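Local atomic coordinates of protein argonaute (Aquifex aeolicus, PDB entry 1YVU), a protein that uses short single-stranded DNA guides to bind complementary RNA targets and cleaves them endonucleolytically with the help of divalent metal ions. Residues T19-H28 against V78-F88; K487-F498 against K520-L528. All blocks are in the same frame, centred on the assembly; numbering follows the deposited sequence.

In the fold
The two contacts illustrate how a large protein uses strand pairing in quite different settings. Interaction 1 lies in the N-terminal domain, about 37 Å from the centre of the chain, and interaction 2 in the PIWI domain; their centres are about 53 Å apart and they share no element. Both are partly buried, but interaction 1 has the larger share of exposed residues. It is an antiparallel pairing in two short stretches, with a phenylalanine pair near one end. Interaction 2 relies less on strand pairing: two salt bridges and a lysine-to-carbonyl bond tie the turn region to 487-490, and the contact includes the start of the strand that carries the metal-binding D502 of the RNase H fold.

Interaction 1 (T19-H28 against V78-F88); sequences TTFTVFKPTH and VELKRVGEEEF
F21 and F88 make the compact end of this antiparallel pairing. Their rings run almost parallel, planes at 7° and centroids 5.1 Å apart, but slid until they barely overlap. What sits over the middle of the F21 ring is F88 CB, 4.1 Å from its centroid in a CH-pi contact. With CG anti to the backbone N (chi1 179°), the F88 ring runs on past that point, alongside F21 and pointing the same way. In the backbone that carries F21, E86 N donates to F21 O at 3.2 Å.

Two short antiparallel pairings, 20-21 with 86-87 and 25-26 with 78-82, join these segments of the N-terminal domain. Between the F21-E86 and K25-R82 pairs the regular bridging lapses, although the backbones stay close. K25 and R82 form a hydrogen-bonded pair, K25 N to R82 O and R82 N to K25 O, each 3.2 Å. F24 and K81, each one residue earlier in its own segment, have side chains that cross at about a right angle on the buried side, K81 NZ lying 4.0 Å from F24 CB.

The solvent side is looser. The R82 chain bends at chi3 and lays one face of its guanidinium against T27 CG2, 3.7 Å from NH2, while E85 and E86 are exposed. Even at this exposed end, H28 NE2 accepts a nearly straight bond (170°) from L80 N, 2.8 Å long in the imidazole plane, and so probably carries no proton.

Strand 78-82 lies between 25-26 and 69-72 in its small sheet, with E79 and K81 bonded through their backbones to T71 and Y69. F21 rests on W58 of strand 56-59 and F24 meets the Y69 ring, whereas K81 leans on V38 and V42 of helix 32-46.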
loop_
_atom_site.group_PDB
_atom_site.type_symbol
_atom_site.label_atom_id
_atom_site.label_comp_id
_atom_site.label_asym_id
_atom_site.label_seq_id
_atom_site.Cartn_x
_atom_site.Cartn_y
_atom_site.Cartn_z
ATOM N N THR A 19 -26.035 26.954 -15.231
ATOM C CA THR A 19 -24.842 26.461 -15.932
ATOM C C THR A 19 -23.744 27.529 -16.162
ATOM O O THR A 19 -22.779 27.285 -16.891
ATOM C CB THR A 19 -25.266 25.792 -17.287
ATOM O OG1 THR A 19 -26.603 25.286 -17.172
ATOM C CG2 THR A 19 -24.382 24.611 -17.609
ATOM N N THR A 20 -23.886 28.691 -15.516
ATOM C CA THR A 20 -22.926 29.798 -15.639
ATOM C C THR A 20 -21.737 29.638 -14.682
ATOM O O THR A 20 -21.910 29.458 -13.463
ATOM C CB THR A 20 -23.585 31.194 -15.423
ATOM O OG1 THR A 20 -24.900 31.211 -16.003
ATOM C CG2 THR A 20 -22.742 32.275 -16.102
ATOM N N PHE A 21 -20.542 29.647 -15.291
ATOM C CA PHE A 21 -19.223 29.486 -14.643
ATOM C C PHE A 21 -18.220 30.612 -14.952
ATOM O O PHE A 21 -18.034 30.982 -16.120
ATOM C CB PHE A 21 -18.549 28.172 -15.111
ATOM C CG PHE A 21 -18.960 26.946 -14.356
ATOM C CD1 PHE A 21 -20.318 26.660 -14.084
ATOM C CD2 PHE A 21 -17.989 26.029 -13.961
ATOM C CE1 PHE A 21 -20.712 25.471 -13.437
ATOM C CE2 PHE A 21 -18.359 24.825 -13.304
ATOM C CZ PHE A 21 -19.729 24.544 -13.044
ATOM N N THR A 22 -17.499 31.054 -13.918
ATOM C CA THR A 22 -16.474 32.085 -14.043
ATOM C C THR A 22 -15.065 31.467 -14.241
ATOM O O THR A 22 -14.578 30.689 -13.413
ATOM C CB THR A 22 -16.495 33.027 -12.819
ATOM O OG1 THR A 22 -17.833 33.493 -12.615
ATOM C CG2 THR A 22 -15.594 34.240 -13.039
ATOM N N VAL A 23 -14.436 31.818 -15.360
ATOM C CA VAL A 23 -13.102 31.323 -15.708
ATOM C C VAL A 23 -12.008 32.259 -15.182
ATOM O O VAL A 23 -12.179 33.483 -15.116
ATOM C CB VAL A 23 -12.932 31.150 -17.258
ATOM C CG1 VAL A 23 -11.675 30.367 -17.583
ATOM C CG2 VAL A 23 -14.141 30.455 -17.859
ATOM N N PHE A 24 -10.904 31.636 -14.760
ATOM C CA PHE A 24 -9.716 32.302 -14.231
ATOM C C PHE A 24 -8.454 31.663 -14.827
ATOM O O PHE A 24 -8.268 30.460 -14.695
ATOM C CB PHE A 24 -9.669 32.242 -12.690
ATOM C CG PHE A 24 -10.664 33.147 -12.001
ATOM C CD1 PHE A 24 -11.817 32.621 -11.408
ATOM C CD2 PHE A 24 -10.489 34.545 -12.003
ATOM C CE1 PHE A 24 -12.800 33.482 -10.824
ATOM C CE2 PHE A 24 -11.468 35.419 -11.424
ATOM C CZ PHE A 24 -12.620 34.882 -10.842
ATOM N N LYS A 25 -7.652 32.435 -15.547
ATOM C CA LYS A 25 -6.399 31.913 -16.113
ATOM C C LYS A 25 -5.253 32.771 -15.537
ATOM O O LYS A 25 -5.442 33.997 -15.364
ATOM C CB LYS A 25 -6.414 31.970 -17.651
ATOM C CG LYS A 25 -5.520 30.916 -18.328
ATOM C CD LYS A 25 -5.006 31.382 -19.694
ATOM C CE LYS A 25 -4.149 30.317 -20.364
ATOM N NZ LYS A 25 -3.535 30.813 -21.620
ATOM N N PRO A 26 -4.084 32.153 -15.166
ATOM C CA PRO A 26 -2.965 32.941 -14.611
ATOM C C PRO A 26 -2.320 33.856 -15.634
ATOM O O PRO A 26 -2.440 33.633 -16.846
ATOM C CB PRO A 26 -1.976 31.874 -14.149
ATOM C CG PRO A 26 -2.841 30.684 -13.902
ATOM C CD PRO A 26 -3.751 30.715 -15.076
ATOM N N THR A 27 -1.681 34.916 -15.158
ATOM C CA THR A 27 -1.003 35.820 -16.080
ATOM C C THR A 27 0.447 35.344 -16.248
ATOM O O THR A 27 1.174 35.806 -17.130
ATOM C CB THR A 27 -1.074 37.295 -15.612
ATOM O OG1 THR A 27 -2.195 37.467 -14.736
ATOM C CG2 THR A 27 -1.285 38.228 -16.797
ATOM N N HIS A 28 0.815 34.356 -15.430
ATOM C CA HIS A 28 2.148 33.751 -15.433
ATOM C C HIS A 28 2.125 32.377 -16.142
ATOM O O HIS A 28 1.459 32.229 -17.168
ATOM C CB HIS A 28 2.734 33.576 -14.017
ATOM C CG HIS A 28 2.054 34.360 -12.937
ATOM N ND1 HIS A 28 2.719 35.281 -12.160
ATOM C CD2 HIS A 28 0.795 34.268 -12.420
ATOM C CE1 HIS A 28 1.915 35.722 -11.209
ATOM N NE2 HIS A 28 0.746 35.122 -11.351
ATOM N N VAL A 78 3.377 34.573 -4.908
ATOM C CA VAL A 78 2.040 35.118 -5.097
ATOM C C VAL A 78 1.648 34.815 -6.545
ATOM O O VAL A 78 2.512 34.759 -7.441
ATOM C CB VAL A 78 1.951 36.637 -4.834
ATOM C CG1 VAL A 78 0.503 37.022 -4.533
ATOM C CG2 VAL A 78 2.840 37.042 -3.679
ATOM N N GLU A 79 0.359 34.512 -6.736
ATOM C CA GLU A 79 -0.203 34.173 -8.045
ATOM C C GLU A 79 -1.419 35.007 -8.412
ATOM O O GLU A 79 -2.365 35.094 -7.645
ATOM C CB GLU A 79 -0.592 32.688 -8.100
ATOM C CG GLU A 79 0.579 31.692 -8.069
ATOM C CD GLU A 79 0.759 30.997 -6.713
ATOM O OE1 GLU A 79 -0.238 30.828 -5.965
ATOM O OE2 GLU A 79 1.904 30.600 -6.398
ATOM N N LEU A 80 -1.384 35.610 -9.595
ATOM C CA LEU A 80 -2.502 36.405 -10.070
ATOM C C LEU A 80 -3.192 35.742 -11.252
ATOM O O LEU A 80 -2.570 35.032 -12.057
ATOM C CB LEU A 80 -2.114 37.882 -10.324
ATOM C CG LEU A 80 -1.791 38.554 -11.666
ATOM C CD1 LEU A 80 -1.996 40.025 -11.550
ATOM C CD2 LEU A 80 -0.371 38.300 -12.096
ATOM N N LYS A 81 -4.518 35.853 -11.241
ATOM C CA LYS A 81 -5.367 35.284 -12.274
ATOM C C LYS A 81 -6.626 36.100 -12.443
ATOM O O LYS A 81 -7.186 36.584 -11.453
ATOM C CB LYS A 81 -5.707 33.822 -11.965
ATOM C CG LYS A 81 -5.689 33.478 -10.530
ATOM C CD LYS A 81 -5.825 32.043 -10.319
ATOM C CE LYS A 81 -6.465 31.905 -8.993
ATOM N NZ LYS A 81 -7.855 32.457 -9.092
ATOM N N ARG A 82 -7.035 36.276 -13.706
ATOM C CA ARG A 82 -8.218 37.068 -14.071
ATOM C C ARG A 82 -9.158 36.355 -15.069
ATOM O O ARG A 82 -9.233 35.145 -15.024
ATOM C CB ARG A 82 -7.792 38.490 -14.533
ATOM C CG ARG A 82 -6.426 38.607 -15.256
ATOM C CD ARG A 82 -5.980 40.076 -15.469
ATOM N NE ARG A 82 -4.593 40.322 -15.029
ATOM C CZ ARG A 82 -3.736 41.183 -15.591
ATOM N NH1 ARG A 82 -4.092 41.920 -16.636
ATOM N NH2 ARG A 82 -2.494 41.276 -15.127
ATOM N N VAL A 83 -9.834 37.106 -15.965
ATOM C CA VAL A 83 -10.805 36.674 -17.025
ATOM C C VAL A 83 -12.239 36.510 -16.502
ATOM O O VAL A 83 -12.483 36.588 -15.286
ATOM C CB VAL A 83 -10.378 35.375 -17.892
ATOM C CG1 VAL A 83 -11.291 35.184 -19.157
ATOM C CG2 VAL A 83 -8.925 35.477 -18.362
ATOM N N GLY A 84 -13.170 36.354 -17.452
ATOM C CA GLY A 84 -14.581 36.169 -17.164
ATOM C C GLY A 84 -15.206 34.957 -17.855
ATOM O O GLY A 84 -14.531 34.206 -18.565
ATOM N N GLU A 85 -16.526 34.856 -17.679
ATOM C CA GLU A 85 -17.461 33.813 -18.153
ATOM C C GLU A 85 -17.375 32.925 -19.401
ATOM O O GLU A 85 -16.804 33.287 -20.434
ATOM C CB GLU A 85 -18.884 34.372 -18.101
ATOM C CG GLU A 85 -19.437 34.475 -16.700
ATOM C CD GLU A 85 -20.322 35.685 -16.498
ATOM O OE1 GLU A 85 -21.251 35.894 -17.318
ATOM O OE2 GLU A 85 -20.081 36.422 -15.508
ATOM N N GLU A 86 -18.042 31.770 -19.258
ATOM C CA GLU A 86 -18.219 30.693 -20.248
ATOM C C GLU A 86 -19.219 29.681 -19.639
ATOM O O GLU A 86 -19.266 29.504 -18.425
ATOM C CB GLU A 86 -16.896 29.996 -20.607
ATOM C CG GLU A 86 -16.357 30.343 -22.004
ATOM C CD GLU A 86 -15.354 29.318 -22.520
ATOM O OE1 GLU A 86 -15.812 28.344 -23.153
ATOM O OE2 GLU A 86 -14.124 29.476 -22.300
ATOM N N GLU A 87 -20.043 29.066 -20.489
ATOM C CA GLU A 87 -21.064 28.105 -20.066
ATOM C C GLU A 87 -20.630 26.654 -20.234
ATOM O O GLU A 87 -20.249 26.212 -21.326
ATOM C CB GLU A 87 -22.383 28.362 -20.796
ATOM C CG GLU A 87 -22.930 29.788 -20.630
ATOM C CD GLU A 87 -24.321 29.829 -20.027
ATOM O OE1 GLU A 87 -25.286 29.395 -20.704
ATOM O OE2 GLU A 87 -24.453 30.314 -18.883
ATOM N N PHE A 88 -20.757 25.923 -19.129
ATOM C CA PHE A 88 -20.378 24.511 -18.943
ATOM C C PHE A 88 -21.159 23.406 -19.688
ATOM O O PHE A 88 -22.364 23.237 -19.499
ATOM C CB PHE A 88 -20.379 24.263 -17.419
ATOM C CG PHE A 88 -20.046 22.857 -16.998
ATOM C CD1 PHE A 88 -18.723 22.390 -17.025
ATOM C CD2 PHE A 88 -21.057 22.010 -16.509
ATOM C CE1 PHE A 88 -18.414 21.095 -16.569
ATOM C CE2 PHE A 88 -20.757 20.710 -16.054
ATOM C CZ PHE A 88 -19.438 20.258 -16.080
#

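Interaction 2 (K487-F498 against K520-L528); sequences KLKEIEGKVDAF and KIFNSKGEL
K487 and E527 form the first of two salt bridges. K487 CG sits between the backbone N and the carbonyl carbon (chi1 67°), and from there the extended chain crosses E527 obliquely, bringing NZ to the syn side of OE2 at 3.1 Å. Replacing E527 by an alanine removes that carboxylate and would probably leave the ammonium group of K487 without its mate and free to swing. In the second bridge K525, bent at chi2, sends NZ to E490 OE1 at 3.5 Å; the same NZ is held by K489 O at 3.1 Å.

Backbone bonds join the strands: F522 N to F498 O at 2.9 Å, and a weak return bond from F498 N to F522 O. These residues belong to the hairpin of strands 497-505 and 515-522 in the RNase H fold of the PIWI domain. After it, N523 to G526 make a type I turn leading into strand 528-536, closed by G526 N to N523 O.

Van der Waals contacts complete the account. I491 CD1 lies against the turn backbone, nearest S524 O, F498 CB packs on F522 CB at 3.9 Å, and the F498 ring meets S524 CA at its edge. F498 also touches V567 of strand 565-570 and Q658 of helix 652-661.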
loop_
_atom_site.group_PDB
_atom_site.type_symbol
_atom_site.label_atom_id
_atom_site.label_comp_id
_atom_site.label_asym_id
_atom_site.label_seq_id
_atom_site.Cartn_x
_atom_site.Cartn_y
_atom_site.Cartn_z
ATOM N N LYS A 487 5.866 -26.014 -10.069
ATOM C CA LYS A 487 5.924 -24.805 -10.895
ATOM C C LYS A 487 4.751 -24.930 -11.824
ATOM O O LYS A 487 4.271 -26.037 -12.057
ATOM C CB LYS A 487 7.235 -24.652 -11.686
ATOM C CG LYS A 487 7.491 -25.664 -12.799
ATOM C CD LYS A 487 8.837 -25.427 -13.455
ATOM C CE LYS A 487 9.036 -26.374 -14.618
ATOM N NZ LYS A 487 10.230 -25.981 -15.402
ATOM N N LEU A 488 4.289 -23.795 -12.340
ATOM C CA LEU A 488 3.158 -23.729 -13.255
ATOM C C LEU A 488 3.471 -24.457 -14.559
ATOM O O LEU A 488 4.637 -24.548 -14.959
ATOM C CB LEU A 488 2.785 -22.267 -13.529
ATOM C CG LEU A 488 2.221 -21.457 -12.368
ATOM C CD1 LEU A 488 2.609 -20.010 -12.505
ATOM C CD2 LEU A 488 0.700 -21.618 -12.289
ATOM N N LYS A 489 2.435 -25.046 -15.148
ATOM C CA LYS A 489 2.541 -25.794 -16.389
ATOM C C LYS A 489 2.447 -24.856 -17.575
ATOM O O LYS A 489 3.164 -25.016 -18.546
ATOM C CB LYS A 489 1.403 -26.806 -16.449
ATOM C CG LYS A 489 1.236 -27.549 -17.765
ATOM C CD LYS A 489 -0.115 -28.187 -17.779
ATOM C CE LYS A 489 -0.370 -28.892 -19.055
ATOM N NZ LYS A 489 -0.814 -30.289 -18.749
ATOM N N GLU A 490 1.525 -23.908 -17.501
ATOM C CA GLU A 490 1.319 -22.967 -18.582
ATOM C C GLU A 490 0.865 -21.661 -17.953
ATOM O O GLU A 490 0.215 -21.703 -16.908
ATOM C CB GLU A 490 0.208 -23.528 -19.498
ATOM C CG GLU A 490 -0.006 -22.810 -20.846
ATOM C CD GLU A 490 1.244 -22.797 -21.751
ATOM O OE1 GLU A 490 1.814 -23.888 -22.015
ATOM O OE2 GLU A 490 1.663 -21.696 -22.189
ATOM N N ILE A 491 1.368 -20.526 -18.444
ATOM C CA ILE A 491 0.891 -19.214 -17.990
ATOM C C ILE A 491 0.338 -18.683 -19.288
ATOM O O ILE A 491 1.026 -18.750 -20.317
ATOM C CB ILE A 491 1.995 -18.248 -17.519
ATOM C CG1 ILE A 491 2.451 -18.618 -16.113
ATOM C CG2 ILE A 491 1.483 -16.793 -17.485
ATOM C CD1 ILE A 491 3.647 -17.817 -15.608
ATOM N N GLU A 492 -0.872 -18.126 -19.234
ATOM C CA GLU A 492 -1.534 -17.586 -20.418
ATOM C C GLU A 492 -0.786 -16.408 -21.033
ATOM O O GLU A 492 -0.522 -15.436 -20.321
ATOM C CB GLU A 492 -2.969 -17.147 -20.075
ATOM C CG GLU A 492 -3.849 -16.763 -21.298
ATOM C CD GLU A 492 -5.262 -16.328 -20.926
ATOM O OE1 GLU A 492 -5.829 -16.918 -19.975
ATOM O OE2 GLU A 492 -5.808 -15.404 -21.591
ATOM N N GLY A 493 -0.284 -16.580 -22.262
ATOM C CA GLY A 493 0.319 -15.446 -22.923
ATOM C C GLY A 493 1.649 -15.245 -23.593
ATOM O O GLY A 493 1.913 -14.089 -23.947
ATOM N N LYS A 494 2.475 -16.270 -23.793
ATOM C CA LYS A 494 3.801 -16.094 -24.462
ATOM C C LYS A 494 4.550 -14.783 -24.105
ATOM O O LYS A 494 4.506 -13.776 -24.825
ATOM C CB LYS A 494 3.686 -16.224 -25.986
ATOM C CG LYS A 494 3.273 -17.579 -26.480
ATOM C CD LYS A 494 2.880 -17.470 -27.934
ATOM C CE LYS A 494 2.015 -18.656 -28.367
ATOM N NZ LYS A 494 1.576 -18.613 -29.809
ATOM N N VAL A 495 5.060 -14.777 -22.887
ATOM C CA VAL A 495 5.802 -13.671 -22.337
ATOM C C VAL A 495 7.108 -14.331 -21.982
ATOM O O VAL A 495 7.093 -15.407 -21.405
ATOM C CB VAL A 495 5.133 -13.185 -21.048
ATOM C CG1 VAL A 495 6.063 -12.243 -20.263
ATOM C CG2 VAL A 495 3.780 -12.544 -21.354
ATOM N N ASP A 496 8.230 -13.671 -22.249
ATOM C CA ASP A 496 9.525 -14.266 -21.963
ATOM C C ASP A 496 10.083 -14.080 -20.531
ATOM O O ASP A 496 10.937 -14.874 -20.111
ATOM C CB ASP A 496 10.535 -13.901 -23.065
ATOM C CG ASP A 496 10.074 -14.344 -24.480
ATOM O OD1 ASP A 496 9.000 -14.962 -24.645
ATOM O OD2 ASP A 496 10.781 -14.059 -25.468
ATOM N N ALA A 497 9.607 -13.064 -19.788
ATOM C CA ALA A 497 10.016 -12.796 -18.375
ATOM C C ALA A 497 9.103 -11.813 -17.646
ATOM O O ALA A 497 8.620 -10.833 -18.224
ATOM C CB ALA A 497 11.462 -12.331 -18.249
ATOM N N PHE A 498 8.866 -12.107 -16.367
ATOM C CA PHE A 498 8.010 -11.298 -15.488
ATOM C C PHE A 498 8.904 -10.625 -14.469
ATOM O O PHE A 498 9.476 -11.291 -13.601
ATOM C CB PHE A 498 6.981 -12.185 -14.775
ATOM C CG PHE A 498 6.014 -12.844 -15.705
ATOM C CD1 PHE A 498 6.351 -14.028 -16.373
ATOM C CD2 PHE A 498 4.778 -12.261 -15.981
ATOM C CE1 PHE A 498 5.464 -14.616 -17.313
ATOM C CE2 PHE A 498 3.888 -12.840 -16.914
ATOM C CZ PHE A 498 4.234 -14.017 -17.578
ATOM N N LYS A 520 12.796 -8.776 -9.143
ATOM C CA LYS A 520 12.534 -10.210 -9.164
ATOM C C LYS A 520 12.185 -10.618 -10.588
ATOM O O LYS A 520 11.134 -10.254 -11.125
ATOM C CB LYS A 520 11.360 -10.529 -8.245
ATOM C CG LYS A 520 11.723 -11.116 -6.935
ATOM C CD LYS A 520 10.493 -11.384 -6.114
ATOM C CE LYS A 520 10.019 -10.140 -5.370
ATOM N NZ LYS A 520 9.681 -10.399 -3.906
ATOM N N ILE A 521 13.104 -11.332 -11.212
ATOM C CA ILE A 521 12.908 -11.812 -12.579
ATOM C C ILE A 521 12.397 -13.259 -12.558
ATOM O O ILE A 521 13.020 -14.131 -11.928
ATOM C CB ILE A 521 14.225 -11.715 -13.391
ATOM C CG1 ILE A 521 14.737 -10.280 -13.323
ATOM C CG2 ILE A 521 13.979 -12.100 -14.844
ATOM C CD1 ILE A 521 16.130 -10.140 -13.620
ATOM N N PHE A 522 11.274 -13.479 -13.258
ATOM C CA PHE A 522 10.623 -14.792 -13.365
ATOM C C PHE A 522 10.570 -15.398 -14.784
ATOM O O PHE A 522 10.838 -14.715 -15.783
ATOM C CB PHE A 522 9.207 -14.730 -12.783
ATOM C CG PHE A 522 9.162 -14.679 -11.277
ATOM C CD1 PHE A 522 9.246 -13.445 -10.581
ATOM C CD2 PHE A 522 8.987 -15.870 -10.538
ATOM C CE1 PHE A 522 9.149 -13.401 -9.156
ATOM C CE2 PHE A 522 8.887 -15.861 -9.107
ATOM C CZ PHE A 522 8.966 -14.606 -8.409
ATOM N N ASN A 523 10.234 -16.699 -14.818
ATOM C CA ASN A 523 10.104 -17.592 -16.001
ATOM C C ASN A 523 8.671 -17.571 -16.513
ATOM O O ASN A 523 7.773 -17.157 -15.795
ATOM C CB ASN A 523 10.361 -19.043 -15.546
ATOM C CG ASN A 523 11.270 -19.808 -16.477
ATOM O OD1 ASN A 523 11.163 -19.703 -17.699
ATOM N ND2 ASN A 523 12.169 -20.604 -15.905
ATOM N N SER A 524 8.447 -18.137 -17.703
ATOM C CA SER A 524 7.099 -18.246 -18.306
ATOM C C SER A 524 6.335 -19.372 -17.609
ATOM O O SER A 524 5.147 -19.592 -17.858
ATOM C CB SER A 524 7.200 -18.566 -19.793
ATOM O OG SER A 524 7.885 -19.791 -19.985
ATOM N N LYS A 525 7.074 -20.131 -16.796
ATOM C CA LYS A 525 6.540 -21.235 -16.012
ATOM C C LYS A 525 6.430 -20.806 -14.527
ATOM O O LYS A 525 6.128 -21.604 -13.642
ATOM C CB LYS A 525 7.417 -22.485 -16.197
ATOM C CG LYS A 525 7.547 -22.967 -17.641
ATOM C CD LYS A 525 6.170 -23.228 -18.244
ATOM C CE LYS A 525 6.140 -23.115 -19.769
ATOM N NZ LYS A 525 4.721 -23.002 -20.250
ATOM N N GLY A 526 6.710 -19.526 -14.287
ATOM C CA GLY A 526 6.616 -18.947 -12.961
ATOM C C GLY A 526 7.791 -19.086 -12.012
ATOM O O GLY A 526 7.723 -18.507 -10.925
ATOM N N GLU A 527 8.839 -19.843 -12.364
ATOM C CA GLU A 527 9.970 -20.023 -11.450
ATOM C C GLU A 527 10.952 -18.857 -11.377
ATOM O O GLU A 527 11.082 -18.089 -12.333
ATOM C CB GLU A 527 10.661 -21.371 -11.659
ATOM C CG GLU A 527 11.545 -21.505 -12.864
ATOM C CD GLU A 527 11.707 -22.942 -13.293
ATOM O OE1 GLU A 527 12.127 -23.776 -12.459
ATOM O OE2 GLU A 527 11.395 -23.244 -14.466
ATOM N N LEU A 528 11.599 -18.698 -10.218
ATOM C CA LEU A 528 12.524 -17.592 -9.997
ATOM C C LEU A 528 13.857 -17.728 -10.719
ATOM O O LEU A 528 14.680 -18.605 -10.415
ATOM C CB LEU A 528 12.751 -17.344 -8.490
ATOM C CG LEU A 528 13.535 -16.070 -8.108
ATOM C CD1 LEU A 528 12.682 -14.784 -8.328
ATOM C CD2 LEU A 528 14.031 -16.159 -6.689
#